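Local coordinates for protein succinate-semialdehyde dehydrogenase (NAD(P)(+)) (Marinobacter aquaeolei, PDB 3RH9) that probably oxidises succinate semialdehyde to succinate with NAD+ or NADP+ as electron acceptor, as a member of the aldehyde dehydrogenase family, at residues A[281-286]-A[312-317]; A[308-313]-A[394-399]; A[330-335]-A[339-344]. All coordinates share one frame; numbering follows the deposited sequence.

Interaction 1: A[281-286]-A[312-317]; sequences NKFRGG and ERVNKM
Phe283 and Val314 mark the nearest approach of the two backbones, their CA atoms 9.8 Å apart, where the C-terminal part of helix 271-283 faces the last turn of helix 303-316. The gap is bridged by side chains, and no hydrogen bond crosses it. From Phe283 the ring reaches over to two partners. Met317, modelled as selenomethionine, covers one ring face: its SE lies 4.2 Å from the ring centroid, 24° off the normal and shifted toward the rim over CD2 and CE2. The Met317 chain is extended as far as SE and then bends (chi3 60°), which brings CE back along the base of the ring, 3.9 Å from Phe283 CG. Val314 meets the far end of the same ring obliquely, with its CG2 4.1 Å from Phe283 CE2. On the face opposite the selenium lies the aliphatic part of the preceding Lys282, whose CG sits 4.1 Å above the ring plane, over its centre. The aromatic group is thus held between a selenomethionine and a lysine methylene. Pro372 packs against both Phe283 and Val314, and Ile279 adds to the cover of Val314 and Met317. Beside this apolar patch, Arg313 makes salt bridges with Asp276 and Glu272 of helix 271-283, a second, ionic tie between the helices. The arrangement is a Met-aromatic contact between two helices that also touch strand 393-399, in keeping with the layered alpha/beta fold of an aldehyde dehydrogenase.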
loop_
_atom_site.group_PDB
_atom_site.type_symbol
_atom_site.label_atom_id
_atom_site.label_comp_id
_atom_site.label_asym_id
_atom_site.label_seq_id
_atom_site.Cartn_x
_atom_site.Cartn_y
_atom_site.Cartn_z
ATOM N N ASN A 281 -3.875 -13.681 -26.556
ATOM C CA ASN A 281 -4.040 -12.729 -25.472
ATOM C C ASN A 281 -5.430 -12.090 -25.504
ATOM O O ASN A 281 -6.146 -12.039 -24.494
ATOM C CB ASN A 281 -2.927 -11.673 -25.568
ATOM C CG ASN A 281 -3.228 -10.403 -24.780
ATOM O OD1 ASN A 281 -2.497 -10.049 -23.859
ATOM N ND2 ASN A 281 -4.278 -9.696 -25.164
ATOM N N LYS A 282 -5.811 -11.629 -26.691
ATOM C CA LYS A 282 -7.021 -10.838 -26.863
ATOM C C LYS A 282 -8.338 -11.570 -26.603
ATOM O O LYS A 282 -9.297 -10.965 -26.147
ATOM C CB LYS A 282 -7.056 -10.228 -28.271
ATOM C CG LYS A 282 -8.309 -9.411 -28.530
ATOM C CD LYS A 282 -8.440 -8.252 -27.545
ATOM C CE LYS A 282 -9.854 -7.709 -27.527
ATOM N NZ LYS A 282 -9.940 -6.288 -27.083
ATOM N N PHE A 283 -8.391 -12.857 -26.908
ATOM C CA PHE A 283 -9.675 -13.519 -26.983
ATOM C C PHE A 283 -9.942 -14.430 -25.809
ATOM O O PHE A 283 -11.036 -14.968 -25.667
ATOM C CB PHE A 283 -9.828 -14.250 -28.319
ATOM C CG PHE A 283 -10.030 -13.316 -29.478
ATOM C CD1 PHE A 283 -11.205 -12.570 -29.589
ATOM C CD2 PHE A 283 -9.038 -13.142 -30.432
ATOM C CE1 PHE A 283 -11.396 -11.684 -30.647
ATOM C CE2 PHE A 283 -9.226 -12.253 -31.495
ATOM C CZ PHE A 283 -10.410 -11.523 -31.598
ATOM N N ARG A 284 -8.939 -14.593 -24.957
ATOM C CA ARG A 284 -9.123 -15.296 -23.703
ATOM C C ARG A 284 -10.228 -14.588 -22.933
ATOM O O ARG A 284 -10.219 -13.362 -22.836
ATOM C CB ARG A 284 -7.818 -15.285 -22.910
ATOM C CG ARG A 284 -7.983 -15.603 -21.439
ATOM C CD ARG A 284 -6.671 -16.064 -20.811
ATOM N NE ARG A 284 -6.389 -17.462 -21.131
ATOM C CZ ARG A 284 -5.837 -18.327 -20.283
ATOM N NH1 ARG A 284 -5.510 -17.937 -19.051
ATOM N NH2 ARG A 284 -5.616 -19.583 -20.661
ATOM N N GLY A 285 -11.191 -15.349 -22.416
ATOM C CA GLY A 285 -12.287 -14.770 -21.669
ATOM C C GLY A 285 -13.117 -13.872 -22.562
ATOM O O GLY A 285 -13.830 -12.969 -22.103
ATOM N N GLY A 286 -13.011 -14.124 -23.862
ATOM C CA GLY A 286 -13.766 -13.378 -24.848
ATOM C C GLY A 286 -13.346 -11.926 -24.871
ATOM O O GLY A 286 -14.122 -11.063 -25.284
ATOM N N GLU A 312 -6.984 -13.258 -41.076
ATOM C CA GLU A 312 -6.801 -14.658 -41.443
ATOM C C GLU A 312 -7.096 -15.633 -40.296
ATOM O O GLU A 312 -7.708 -16.675 -40.500
ATOM C CB GLU A 312 -5.374 -14.874 -41.925
ATOM C CG GLU A 312 -5.104 -16.274 -42.400
ATOM C CD GLU A 312 -3.677 -16.449 -42.858
ATOM O OE1 GLU A 312 -2.788 -16.641 -41.988
ATOM O OE2 GLU A 312 -3.446 -16.394 -44.093
ATOM N N ARG A 313 -6.640 -15.294 -39.093
ATOM C CA ARG A 313 -6.823 -16.153 -37.926
ATOM C C ARG A 313 -8.190 -15.975 -37.307
ATOM O O ARG A 313 -8.798 -16.936 -36.833
ATOM C CB ARG A 313 -5.755 -15.859 -36.879
ATOM C CG ARG A 313 -4.376 -16.117 -37.387
ATOM C CD ARG A 313 -3.326 -15.470 -36.536
ATOM N NE ARG A 313 -2.144 -15.170 -37.335
ATOM C CZ ARG A 313 -1.176 -16.037 -37.591
ATOM N NH1 ARG A 313 -1.240 -17.268 -37.105
ATOM N NH2 ARG A 313 -0.138 -15.669 -38.330
ATOM N N VAL A 314 -8.664 -14.738 -37.306
ATOM C CA VAL A 314 -9.966 -14.436 -36.747
ATOM C C VAL A 314 -11.098 -15.156 -37.486
ATOM O O VAL A 314 -12.052 -15.644 -36.867
ATOM C CB VAL A 314 -10.239 -12.916 -36.734
ATOM C CG1 VAL A 314 -11.738 -12.636 -36.609
ATOM C CG2 VAL A 314 -9.483 -12.264 -35.598
ATOM N N ASN A 315 -10.998 -15.231 -38.807
ATOM C CA ASN A 315 -12.093 -15.800 -39.587
ATOM C C ASN A 315 -12.255 -17.298 -39.383
ATOM O O ASN A 315 -13.349 -17.832 -39.516
ATOM C CB ASN A 315 -11.985 -15.412 -41.061
ATOM C CG ASN A 315 -12.321 -13.940 -41.287
ATOM O OD1 ASN A 315 -13.252 -13.401 -40.667
ATOM N ND2 ASN A 315 -11.553 -13.276 -42.153
ATOM N N LYS A 316 -11.173 -17.967 -39.010
ATOM C CA LYS A 316 -11.250 -19.387 -38.690
ATOM C C LYS A 316 -11.895 -19.621 -37.331
ATOM O O LYS A 316 -12.380 -20.701 -37.061
ATOM C CB LYS A 316 -9.862 -20.035 -38.747
ATOM C CG LYS A 316 -9.116 -19.739 -40.037
ATOM C CD LYS A 316 -7.648 -20.121 -39.950
ATOM C CE LYS A 316 -7.035 -20.200 -41.353
ATOM N NZ LYS A 316 -5.666 -20.812 -41.356
HETATM N N MSE A 317 -11.913 -18.610 -36.473
HETATM C CA MSE A 317 -12.476 -18.793 -35.136
HETATM C C MSE A 317 -13.990 -18.990 -35.126
HETATM O O MSE A 317 -14.684 -18.662 -36.078
HETATM C CB MSE A 317 -12.098 -17.636 -34.228
HETATM C CG MSE A 317 -10.612 -17.473 -34.055
HETATM SE SE MSE A 317 -10.203 -15.959 -32.891
HETATM C CE MSE A 317 -11.119 -16.573 -31.279
#

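Interaction 2: A[308-313]-A[394-399]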
loop_
_atom_site.group_PDB
_atom_site.type_symbol
_atom_site.label_atom_id
_atom_site.label_comp_id
_atom_site.label_asym_id
_atom_site.label_seq_id
_atom_site.Cartn_x
_atom_site.Cartn_y
_atom_site.Cartn_z
ATOM N N GLN A 308 -3.923 -8.413 -42.216
ATOM C CA GLN A 308 -4.178 -9.602 -43.012
ATOM C C GLN A 308 -4.003 -10.831 -42.146
ATOM O O GLN A 308 -4.901 -11.674 -42.049
ATOM C CB GLN A 308 -3.186 -9.674 -44.177
ATOM C CG GLN A 308 -3.769 -10.230 -45.461
ATOM C CD GLN A 308 -4.678 -9.215 -46.130
ATOM O OE1 GLN A 308 -4.381 -8.014 -46.141
ATOM N NE2 GLN A 308 -5.796 -9.688 -46.689
ATOM N N LYS A 309 -2.831 -10.922 -41.521
ATOM C CA LYS A 309 -2.516 -12.039 -40.644
ATOM C C LYS A 309 -3.560 -12.196 -39.541
ATOM O O LYS A 309 -3.942 -13.321 -39.190
ATOM C CB LYS A 309 -1.118 -11.881 -40.047
ATOM C CG LYS A 309 0.010 -12.243 -40.990
ATOM C CD LYS A 309 1.338 -11.663 -40.521
ATOM C CE LYS A 309 2.502 -12.173 -41.373
ATOM N NZ LYS A 309 2.082 -12.551 -42.761
ATOM N N LEU A 310 -4.034 -11.073 -39.006
ATOM C CA LEU A 310 -5.018 -11.132 -37.926
ATOM C C LEU A 310 -6.419 -11.529 -38.407
ATOM O O LEU A 310 -7.118 -12.287 -37.733
ATOM C CB LEU A 310 -5.066 -9.814 -37.154
ATOM C CG LEU A 310 -3.871 -9.547 -36.246
ATOM C CD1 LEU A 310 -4.079 -8.250 -35.498
ATOM C CD2 LEU A 310 -3.664 -10.702 -35.278
ATOM N N ALA A 311 -6.819 -11.008 -39.570
ATOM C CA ALA A 311 -8.115 -11.333 -40.157
ATOM C C ALA A 311 -8.128 -12.790 -40.585
ATOM O O ALA A 311 -9.142 -13.473 -40.465
ATOM C CB ALA A 311 -8.401 -10.432 -41.337
ATOM N N GLU A 312 -6.984 -13.258 -41.076
ATOM C CA GLU A 312 -6.801 -14.658 -41.443
ATOM C C GLU A 312 -7.096 -15.633 -40.296
ATOM O O GLU A 312 -7.708 -16.675 -40.500
ATOM C CB GLU A 312 -5.374 -14.874 -41.925
ATOM C CG GLU A 312 -5.104 -16.274 -42.400
ATOM C CD GLU A 312 -3.677 -16.449 -42.858
ATOM O OE1 GLU A 312 -2.788 -16.641 -41.988
ATOM O OE2 GLU A 312 -3.446 -16.394 -44.093
ATOM N N ARG A 313 -6.640 -15.294 -39.093
ATOM C CA ARG A 313 -6.823 -16.153 -37.926
ATOM C C ARG A 313 -8.190 -15.975 -37.307
ATOM O O ARG A 313 -8.798 -16.936 -36.833
ATOM C CB ARG A 313 -5.755 -15.859 -36.879
ATOM C CG ARG A 313 -4.376 -16.117 -37.387
ATOM C CD ARG A 313 -3.326 -15.470 -36.536
ATOM N NE ARG A 313 -2.144 -15.170 -37.335
ATOM C CZ ARG A 313 -1.176 -16.037 -37.591
ATOM N NH1 ARG A 313 -1.240 -17.268 -37.105
ATOM N NH2 ARG A 313 -0.138 -15.669 -38.330
ATOM N N VAL A 394 -10.721 -5.860 -31.765
ATOM C CA VAL A 394 -9.295 -5.585 -31.898
ATOM C C VAL A 394 -9.065 -4.299 -32.667
ATOM O O VAL A 394 -9.129 -4.296 -33.894
ATOM C CB VAL A 394 -8.560 -6.718 -32.641
ATOM C CG1 VAL A 394 -7.071 -6.365 -32.806
ATOM C CG2 VAL A 394 -8.756 -8.056 -31.928
ATOM N N PRO A 395 -8.806 -3.197 -31.953
ATOM C CA PRO A 395 -8.659 -1.894 -32.616
ATOM C C PRO A 395 -7.201 -1.530 -32.941
ATOM O O PRO A 395 -6.344 -1.518 -32.055
ATOM C CB PRO A 395 -9.266 -0.914 -31.602
ATOM C CG PRO A 395 -9.899 -1.783 -30.531
ATOM C CD PRO A 395 -9.083 -3.038 -30.525
HETATM N N MSE A 396 -6.934 -1.233 -34.210
HETATM C CA MSE A 396 -5.567 -1.041 -34.671
HETATM C C MSE A 396 -5.232 0.424 -34.931
HETATM O O MSE A 396 -5.883 1.087 -35.742
HETATM C CB MSE A 396 -5.334 -1.850 -35.933
HETATM C CG MSE A 396 -5.573 -3.341 -35.780
HETATM SE SE MSE A 396 -4.778 -4.272 -37.314
HETATM C CE MSE A 396 -5.763 -5.933 -37.293
ATOM N N ALA A 397 -4.216 0.925 -34.234
ATOM C CA ALA A 397 -3.770 2.307 -34.386
ATOM C C ALA A 397 -2.403 2.274 -35.002
ATOM O O ALA A 397 -1.633 1.377 -34.708
ATOM C CB ALA A 397 -3.699 2.975 -33.040
ATOM N N LEU A 398 -2.075 3.239 -35.846
ATOM C CA LEU A 398 -0.757 3.229 -36.471
ATOM C C LEU A 398 0.245 4.048 -35.681
ATOM O O LEU A 398 -0.143 4.888 -34.877
ATOM C CB LEU A 398 -0.829 3.736 -37.912
ATOM C CG LEU A 398 -1.761 2.963 -38.843
ATOM C CD1 LEU A 398 -1.617 3.490 -40.256
ATOM C CD2 LEU A 398 -1.480 1.469 -38.782
ATOM N N PHE A 399 1.533 3.789 -35.903
ATOM C CA PHE A 399 2.598 4.640 -35.364
ATOM C C PHE A 399 3.916 4.515 -36.147
ATOM O O PHE A 399 4.125 3.552 -36.896
ATOM C CB PHE A 399 2.829 4.339 -33.878
ATOM C CG PHE A 399 3.640 3.101 -33.630
ATOM C CD1 PHE A 399 3.042 1.855 -33.630
ATOM C CD2 PHE A 399 5.001 3.185 -33.393
ATOM C CE1 PHE A 399 3.793 0.719 -33.402
ATOM C CE2 PHE A 399 5.748 2.055 -33.165
ATOM C CZ PHE A 399 5.150 0.819 -33.176
#
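Val394, near the start of strand 393-399, directs its side chain at the helix, its CG1 lying 4.4 Å from CD1 of Leu310. The backbone approach is also nearest here, at 9.2 Å between the CA atoms of Leu310 and Val394. Pro395 packs on Ile296 and Val375 of the neighbouring strands. At Met396, a selenomethionine in the model, the side chain again points toward the helix. It runs extended beyond CG (chi2 -165°, chi3 -159°), carrying the terminal CE onto Leu310, where it meets CD1 and also lies 3.9 Å from Leu310 CB. The two chains run in opposite senses, and the methyl of Met396 lies along Leu310 from CD1 to CB. Further along, Ala397 packs on Phe297, while Phe399 makes edge-to-face contacts with Phe266 and His299, leaving the helix behind. Leu310 also touches Leu278 of helix 271-283, so this leucine touches both the strand and a second helix. Everything that meets across the contact is aliphatic carbon, and all three residues are buried; cohesion here therefore comes from dispersion and the exclusion of water, with no directional bond to fix the register.

Interaction 3: A[330-335]-A[339-344]; sequences GPLINK and DKVKRH
The carbonyl oxygen of Lys335 accepts the backbone N-H of Asp339 at 2.7 Å between Lys335 O and Asp339 N, a nearly straight bond with an angle of 167° at the hydrogen. It belongs to the opening turn of helix 335-350, and the same two residues are joined a second time through their side chains. The Lys335 chain runs out extended and bends only at its last torsion (chi4 -57°), which swings the ammonium group over to the carboxylate. There Lys335 NZ forms a salt bridge of 2.8 Å with Asp339 OD2, using the syn lone pair of that oxygen, and the lysine chain crosses the carboxylate at a slant, its CG 3.6 Å from Asp339 OD2. Such an i to i+4 pair spans one helical turn. The turn itself begins at an N-cap, Asn334, whose OD1 accepts the backbone N-H of Gly337. The ammonium group of Lys335 would be expected to favour the charged form of the Asp339 carboxylate. Before the cap, the loop turns Leu332 toward the helix, where its CD1 meets CG2 of Val341 at 3.7 Å, the two side chains lying aslant. Leu332 also packs on Gln288 and Pro392. At the far end of 339-344, His344 hydrogen-bonds through NE2 to Glu387, which is also salt-bridged to Arg343.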
loop_
_atom_site.group_PDB
_atom_site.type_symbol
_atom_site.label_atom_id
_atom_site.label_comp_id
_atom_site.label_asym_id
_atom_site.label_seq_id
_atom_site.Cartn_x
_atom_site.Cartn_y
_atom_site.Cartn_z
ATOM N N GLY A 330 -17.071 -17.858 -26.279
ATOM C CA GLY A 330 -18.471 -17.948 -25.893
ATOM C C GLY A 330 -19.122 -16.583 -25.781
ATOM O O GLY A 330 -18.558 -15.601 -26.225
ATOM N N PRO A 331 -20.302 -16.502 -25.166
ATOM C CA PRO A 331 -20.954 -15.195 -25.165
ATOM C C PRO A 331 -20.219 -14.248 -24.228
ATOM O O PRO A 331 -19.318 -14.692 -23.505
ATOM C CB PRO A 331 -22.343 -15.490 -24.594
ATOM C CG PRO A 331 -22.375 -16.968 -24.291
ATOM C CD PRO A 331 -20.967 -17.451 -24.266
ATOM N N LEU A 332 -20.580 -12.965 -24.263
ATOM C CA LEU A 332 -20.143 -11.990 -23.260
ATOM C C LEU A 332 -21.053 -12.132 -22.047
ATOM O O LEU A 332 -22.095 -12.752 -22.138
ATOM C CB LEU A 332 -20.247 -10.565 -23.801
ATOM C CG LEU A 332 -19.560 -10.208 -25.109
ATOM C CD1 LEU A 332 -19.825 -8.754 -25.421
ATOM C CD2 LEU A 332 -18.072 -10.466 -25.005
ATOM N N ILE A 333 -20.676 -11.541 -20.924
ATOM C CA ILE A 333 -21.326 -11.833 -19.653
ATOM C C ILE A 333 -22.752 -11.291 -19.535
ATOM O O ILE A 333 -23.607 -11.915 -18.909
ATOM C CB ILE A 333 -20.476 -11.298 -18.471
ATOM C CG1 ILE A 333 -20.941 -11.892 -17.140
ATOM C CG2 ILE A 333 -20.488 -9.763 -18.444
ATOM C CD1 ILE A 333 -20.475 -13.326 -16.905
ATOM N N ASN A 334 -23.000 -10.118 -20.110
ATOM C CA ASN A 334 -24.324 -9.492 -20.027
ATOM C C ASN A 334 -24.585 -8.389 -21.033
ATOM O O ASN A 334 -23.699 -7.987 -21.786
ATOM C CB ASN A 334 -24.680 -9.030 -18.598
ATOM C CG ASN A 334 -23.746 -7.950 -18.047
ATOM O OD1 ASN A 334 -23.213 -7.117 -18.773
ATOM N ND2 ASN A 334 -23.577 -7.953 -16.740
ATOM N N LYS A 335 -25.824 -7.918 -21.042
ATOM C CA LYS A 335 -26.267 -6.953 -22.034
ATOM C C LYS A 335 -25.466 -5.665 -21.944
ATOM O O LYS A 335 -25.116 -5.080 -22.958
ATOM C CB LYS A 335 -27.763 -6.662 -21.896
ATOM C CG LYS A 335 -28.300 -5.890 -23.079
ATOM C CD LYS A 335 -29.820 -5.903 -23.136
ATOM C CE LYS A 335 -30.326 -5.192 -24.410
ATOM N NZ LYS A 335 -29.833 -3.768 -24.537
ATOM N N ASP A 339 -23.551 -4.309 -25.078
ATOM C CA ASP A 339 -23.849 -3.008 -25.655
ATOM C C ASP A 339 -22.597 -2.135 -25.762
ATOM O O ASP A 339 -22.437 -1.394 -26.723
ATOM C CB ASP A 339 -24.971 -2.306 -24.882
ATOM C CG ASP A 339 -26.316 -2.984 -25.083
ATOM O OD1 ASP A 339 -26.396 -3.882 -25.939
ATOM O OD2 ASP A 339 -27.295 -2.641 -24.388
ATOM N N LYS A 340 -21.708 -2.228 -24.781
ATOM C CA LYS A 340 -20.472 -1.460 -24.816
ATOM C C LYS A 340 -19.579 -1.896 -25.978
ATOM O O LYS A 340 -19.081 -1.059 -26.740
ATOM C CB LYS A 340 -19.720 -1.578 -23.491
ATOM C CG LYS A 340 -18.484 -0.682 -23.401
ATOM C CD LYS A 340 -17.869 -0.674 -22.014
ATOM C CE LYS A 340 -16.869 0.462 -21.897
ATOM N NZ LYS A 340 -16.477 0.711 -20.486
ATOM N N VAL A 341 -19.373 -3.201 -26.124
ATOM C CA VAL A 341 -18.571 -3.666 -27.243
ATOM C C VAL A 341 -19.206 -3.176 -28.540
ATOM O O VAL A 341 -18.503 -2.737 -29.457
ATOM C CB VAL A 341 -18.362 -5.193 -27.270
ATOM C CG1 VAL A 341 -17.387 -5.556 -28.367
ATOM C CG2 VAL A 341 -17.827 -5.669 -25.950
ATOM N N LYS A 342 -20.535 -3.214 -28.604
ATOM C CA LYS A 342 -21.231 -2.760 -29.796
ATOM C C LYS A 342 -20.952 -1.289 -30.052
ATOM O O LYS A 342 -20.558 -0.908 -31.151
ATOM C CB LYS A 342 -22.735 -2.992 -29.686
ATOM C CG LYS A 342 -23.454 -2.800 -31.016
ATOM C CD LYS A 342 -24.747 -3.582 -31.083
ATOM C CE LYS A 342 -25.868 -2.878 -30.356
ATOM N NZ LYS A 342 -27.182 -3.337 -30.904
ATOM N N ARG A 343 -21.137 -0.481 -29.015
ATOM C CA ARG A 343 -20.986 0.963 -29.099
ATOM C C ARG A 343 -19.579 1.427 -29.516
ATOM O O ARG A 343 -19.438 2.419 -30.235
ATOM C CB ARG A 343 -21.411 1.607 -27.776
ATOM C CG ARG A 343 -21.065 3.056 -27.700
ATOM C CD ARG A 343 -21.559 3.710 -26.445
ATOM N NE ARG A 343 -20.879 3.271 -25.228
ATOM C CZ ARG A 343 -19.643 3.623 -24.873
ATOM N NH1 ARG A 343 -18.904 4.390 -25.659
ATOM N NH2 ARG A 343 -19.135 3.183 -23.726
ATOM N N HIS A 344 -18.549 0.708 -29.063
ATOM C CA HIS A 344 -17.166 0.965 -29.470
ATOM C C HIS A 344 -16.953 0.557 -30.896
ATOM O O HIS A 344 -16.118 1.130 -31.588
ATOM C CB HIS A 344 -16.169 0.185 -28.614
ATOM C CG HIS A 344 -15.970 0.756 -27.248
ATOM N ND1 HIS A 344 -14.878 0.450 -26.467
ATOM C CD2 HIS A 344 -16.721 1.620 -26.526
ATOM C CE1 HIS A 344 -14.970 1.094 -25.318
ATOM N NE2 HIS A 344 -16.077 1.811 -25.329
#

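In the fold
From the N terminus, the chain leaves helix 271-283, passes through strand 295-299 and returns along helix 303-316, where interaction 1 closes this loop of 25 residues. Interaction 2 opens on that same helix, sharing Glu312 and Arg313 with interaction 1, and closes, with 80 residues between, on strand 393-399. Nested inside its long loop is interaction 3, a local contact between 330-335, which runs from the loop into helix 335-350, and the following turns of that helix. The first two contacts meet at Val394, which packs on Lys282 and Phe283, and so join two helices to the seven-stranded sheet. Interaction 3 touches interaction 1 through Leu332 and Gly286, but not interaction 2, about 7 Å away between nearest atoms.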